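Local coordinates for protein CELL division inhibitor (Pyrococcus furiosus, PDB 1G3R) that acts as the cell division ATPase MinD, a P-loop protein that binds ATP together with magnesium, at the phosphomethylphosphonic acid adenylate ester site. Numbering follows the deposited sequence.

The phosphomethylphosphonic acid adenylate ester site. Residues 12-18, 40, 171-172, 197-200, 203-204, 207. With ACP (phosphomethylphosphonic acid adenylate ester), chain B; MG (magnesium ion), chain C.
Phosphomethylphosphonic acid adenylate ester, a non-hydrolysable ATP analogue whose methylene group C3B replaces the beta-gamma bridging oxygen, lies in the nucleotide pocket of MinD with most of its surface buried. The grip is densest at the phosphates, where the Walker A loop (P-loop) wraps the beta-phosphate. Its O1B accepts from the backbone N of Gly15 and Lys16 and from Lys16 NZ, the last at 2.9 Å. The Lys16 chain bends at chi3 (-96°) and again at chi4, curling NZ back between the beta- and gamma-phosphates to form a salt bridge with O3G of the latter. Thr17 OG1, beside its own backbone N, binds magnesium at 2.3 Å; O3G, O2B and two waters also coordinate the ion. On the metal side Asp40 OD2 stays 3.9 Å from O3G, too far to bond it. Thr18 holds alpha-phosphate oxygen O2A twice, through its N and through OG1 at 2.7 Å.

Adenine is sandwiched. Arg172 crosses one face, CD over the six-membered ring and NE 3.7 Å from the centroid of the five-membered ring, while Ile203 CG2 covers the other. Arg172 NH1 bonds Glu199 OE1 almost straight and OE2 at a bent angle, both through syn lone pairs near the guanidinium plane, which would help hold the guanidinium's rotation. An alanine at Arg172 would remove this lid and would probably loosen adenine stacking and disturb the placement of Glu199. Base recognition comes largely from the backbone: N6 donates to Pro198 O (2.8 Å, 164° at H) and Asp200 N donates to N1. Asn171 probably contributes too: ND2 is modelled towards N6 and OD1 towards N7, but the reversed amide would match donors and acceptors better, so this orientation is doubtful.

The ribose side is looser. Thr207 OG1 hydrogen-bonds the 2'-hydroxyl O2' at 2.6 Å, but Arg204 NH2 merely approaches O3'.

The P-loop links strand 3-8 to helix 16-29, whose N-terminus faces the phosphates; strands 164-171 and 193-198 bring their C-terminal ends to the adenine, and helix 201-209 flanks base and ribose.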
loop_
_atom_site.group_PDB
_atom_site.type_symbol
_atom_site.label_atom_id
_atom_site.label_comp_id
_atom_site.label_asym_id
_atom_site.label_seq_id
_atom_site.Cartn_x
_atom_site.Cartn_y
_atom_site.Cartn_z
ATOM N N GLY A 12 6.202 -5.526 9.492
ATOM C CA GLY A 12 5.000 -6.261 9.138
ATOM C C GLY A 12 3.977 -6.068 10.244
ATOM O O GLY A 12 4.344 -5.689 11.364
ATOM N N GLY A 13 2.702 -6.322 9.948
ATOM C CA GLY A 13 1.661 -6.139 10.948
ATOM C C GLY A 13 1.536 -4.660 11.255
ATOM O O GLY A 13 0.887 -4.242 12.220
ATOM N N THR A 14 2.173 -3.871 10.400
ATOM C CA THR A 14 2.199 -2.424 10.520
ATOM C C THR A 14 0.976 -1.741 9.900
ATOM O O THR A 14 0.622 -0.624 10.290
ATOM C CB THR A 14 3.486 -1.867 9.866
ATOM O OG1 THR A 14 3.618 -2.405 8.541
ATOM C CG2 THR A 14 4.720 -2.254 10.684
ATOM N N GLY A 15 0.338 -2.401 8.937
ATOM C CA GLY A 15 -0.831 -1.816 8.306
ATOM C C GLY A 15 -0.657 -1.345 6.869
ATOM O O GLY A 15 -1.325 -0.405 6.430
ATOM N N LYS A 16 0.237 -1.997 6.132
ATOM C CA LYS A 16 0.486 -1.653 4.737
ATOM C C LYS A 16 -0.771 -1.791 3.882
ATOM O O LYS A 16 -1.093 -0.917 3.077
ATOM C CB LYS A 16 1.578 -2.557 4.168
ATOM C CG LYS A 16 2.958 -2.322 4.750
ATOM C CD LYS A 16 3.976 -3.290 4.156
ATOM C CE LYS A 16 4.182 -4.522 5.037
ATOM N NZ LYS A 16 2.971 -5.373 5.235
ATOM N N THR A 17 -1.477 -2.897 4.057
ATOM C CA THR A 17 -2.684 -3.152 3.294
ATOM C C THR A 17 -3.770 -2.134 3.632
ATOM O O THR A 17 -4.524 -1.688 2.761
ATOM C CB THR A 17 -3.198 -4.571 3.571
ATOM O OG1 THR A 17 -2.153 -5.508 3.290
ATOM C CG2 THR A 17 -4.403 -4.892 2.693
ATOM N N THR A 18 -3.839 -1.766 4.904
ATOM C CA THR A 18 -4.822 -0.795 5.359
ATOM C C THR A 18 -4.538 0.541 4.693
ATOM O O THR A 18 -5.442 1.194 4.151
ATOM C CB THR A 18 -4.753 -0.626 6.876
ATOM O OG1 THR A 18 -5.083 -1.874 7.500
ATOM C CG2 THR A 18 -5.722 0.455 7.343
ATOM N N ASP A 40 1.707 -8.591 -2.656
ATOM C CA ASP A 40 2.026 -9.654 -1.718
ATOM C C ASP A 40 1.594 -10.959 -2.368
ATOM O O ASP A 40 0.527 -11.478 -2.078
ATOM C CB ASP A 40 1.258 -9.452 -0.426
ATOM C CG ASP A 40 1.823 -10.257 0.703
ATOM O OD1 ASP A 40 2.154 -11.443 0.473
ATOM O OD2 ASP A 40 1.930 -9.700 1.819
ATOM N N ASN A 171 1.613 4.754 11.952
ATOM C CA ASN A 171 0.347 4.069 12.123
ATOM C C ASN A 171 0.188 3.449 13.496
ATOM O O ASN A 171 1.172 3.080 14.135
ATOM C CB ASN A 171 0.225 2.965 11.075
ATOM C CG ASN A 171 -1.146 2.325 11.057
ATOM O OD1 ASN A 171 -1.288 1.148 10.733
ATOM N ND2 ASN A 171 -2.165 3.102 11.393
ATOM N N ARG A 172 -1.062 3.333 13.940
ATOM C CA ARG A 172 -1.369 2.708 15.218
ATOM C C ARG A 172 -1.054 3.546 16.453
ATOM O O ARG A 172 -1.251 3.087 17.576
ATOM C CB ARG A 172 -0.623 1.377 15.312
ATOM C CG ARG A 172 -0.992 0.359 14.247
ATOM C CD ARG A 172 -2.257 -0.361 14.644
ATOM N NE ARG A 172 -2.235 -1.774 14.286
ATOM C CZ ARG A 172 -2.973 -2.702 14.887
ATOM N NH1 ARG A 172 -3.790 -2.364 15.880
ATOM N NH2 ARG A 172 -2.897 -3.968 14.500
ATOM N N ILE A 197 -1.647 7.952 11.848
ATOM C CA ILE A 197 -2.878 7.174 11.778
ATOM C C ILE A 197 -3.067 6.561 13.154
ATOM O O ILE A 197 -2.301 5.685 13.561
ATOM C CB ILE A 197 -2.788 6.044 10.742
ATOM C CG1 ILE A 197 -2.484 6.621 9.356
ATOM C CG2 ILE A 197 -4.087 5.276 10.716
ATOM C CD1 ILE A 197 -3.561 7.524 8.799
ATOM N N PRO A 198 -4.087 7.023 13.893
ATOM C CA PRO A 198 -4.395 6.536 15.240
ATOM C C PRO A 198 -4.881 5.098 15.295
ATOM O O PRO A 198 -5.322 4.536 14.298
ATOM C CB PRO A 198 -5.470 7.508 15.711
ATOM C CG PRO A 198 -6.210 7.792 14.444
ATOM C CD PRO A 198 -5.076 8.032 13.473
ATOM N N GLU A 199 -4.779 4.504 16.473
ATOM C CA GLU A 199 -5.249 3.143 16.678
ATOM C C GLU A 199 -6.759 3.321 16.800
ATOM O O GLU A 199 -7.263 3.706 17.854
ATOM C CB GLU A 199 -4.668 2.584 17.976
ATOM C CG GLU A 199 -5.203 1.222 18.398
ATOM C CD GLU A 199 -4.771 0.113 17.470
ATOM O OE1 GLU A 199 -3.657 0.213 16.911
ATOM O OE2 GLU A 199 -5.535 -0.866 17.311
ATOM N N ASP A 200 -7.476 3.069 15.711
ATOM C CA ASP A 200 -8.924 3.235 15.705
ATOM C C ASP A 200 -9.643 1.953 15.291
ATOM O O ASP A 200 -9.463 1.470 14.176
ATOM C CB ASP A 200 -9.295 4.371 14.751
ATOM C CG ASP A 200 -10.739 4.795 14.879
ATOM O OD1 ASP A 200 -11.564 3.982 15.345
ATOM O OD2 ASP A 200 -11.049 5.941 14.496
ATOM N N ILE A 203 -10.991 1.346 11.834
ATOM C CA ILE A 203 -10.145 0.900 10.738
ATOM C C ILE A 203 -10.249 -0.612 10.591
ATOM O O ILE A 203 -10.247 -1.133 9.472
ATOM C CB ILE A 203 -8.682 1.321 10.967
ATOM C CG1 ILE A 203 -8.570 2.832 10.784
ATOM C CG2 ILE A 203 -7.763 0.603 10.009
ATOM C CD1 ILE A 203 -7.178 3.368 10.889
ATOM N N ARG A 204 -10.350 -1.312 11.723
ATOM C CA ARG A 204 -10.482 -2.766 11.715
ATOM C C ARG A 204 -11.883 -3.145 11.243
ATOM O O ARG A 204 -12.067 -4.153 10.563
ATOM C CB ARG A 204 -10.236 -3.335 13.114
ATOM C CG ARG A 204 -10.484 -4.840 13.220
ATOM C CD ARG A 204 -9.235 -5.596 13.698
ATOM N NE ARG A 204 -9.456 -7.042 13.823
ATOM C CZ ARG A 204 -9.704 -7.857 12.798
ATOM N NH1 ARG A 204 -9.895 -9.156 13.004
ATOM N NH2 ARG A 204 -9.753 -7.376 11.558
ATOM N N THR A 207 -11.873 -3.056 7.576
ATOM C CA THR A 207 -11.134 -4.206 7.062
ATOM C C THR A 207 -12.030 -5.423 6.885
ATOM O O THR A 207 -12.111 -5.987 5.802
ATOM C CB THR A 207 -9.990 -4.605 8.008
ATOM O OG1 THR A 207 -9.029 -3.550 8.067
ATOM C CG2 THR A 207 -9.310 -5.871 7.518
HETATM P PG ACP B . 1.193 -8.054 6.470
HETATM O O1G ACP B . 2.522 -7.812 6.845
HETATM O O2G ACP B . 0.868 -9.469 6.486
HETATM O O3G ACP B . 1.149 -7.639 5.007
HETATM P PB ACP B . -0.226 -5.456 6.926
HETATM O O1B ACP B . 0.875 -4.560 7.145
HETATM O O2B ACP B . -0.785 -5.241 5.577
HETATM C C3B ACP B . 0.095 -7.099 7.159
HETATM P PA ACP B . -2.836 -4.756 7.763
HETATM O O1A ACP B . -3.654 -5.800 7.265
HETATM O O2A ACP B . -2.971 -3.510 7.043
HETATM O O3A ACP B . -1.372 -5.102 7.899
HETATM O "O5'" ACP B . -3.301 -4.523 9.169
HETATM C "C5'" ACP B . -3.340 -5.542 10.222
HETATM C "C4'" ACP B . -4.594 -5.432 11.009
HETATM O "O4'" ACP B . -4.567 -4.271 11.890
HETATM C "C3'" ACP B . -5.841 -5.249 10.189
HETATM O "O3'" ACP B . -6.893 -6.099 10.650
HETATM C "C2'" ACP B . -6.240 -3.818 10.337
HETATM O "O2'" ACP B . -7.632 -3.555 10.267
HETATM C "C1'" ACP B . -5.706 -3.410 11.646
HETATM N N9 ACP B . -5.154 -2.028 11.683
HETATM C C8 ACP B . -4.183 -1.378 10.912
HETATM N N7 ACP B . -3.950 -0.139 11.232
HETATM C C5 ACP B . -4.810 0.086 12.290
HETATM C C6 ACP B . -5.061 1.233 13.104
HETATM N N6 ACP B . -4.390 2.362 12.885
HETATM N N1 ACP B . -6.016 1.134 14.119
HETATM C C2 ACP B . -6.691 -0.032 14.327
HETATM N N3 ACP B . -6.512 -1.166 13.600
HETATM C C4 ACP B . -5.559 -1.047 12.594
HETATM MG MG MG C . -0.828 -7.205 3.981
HETATM O O HOH W 1 0.990 -5.733 2.941
HETATM O O HOH W 2 -2.888 -7.480 5.320
#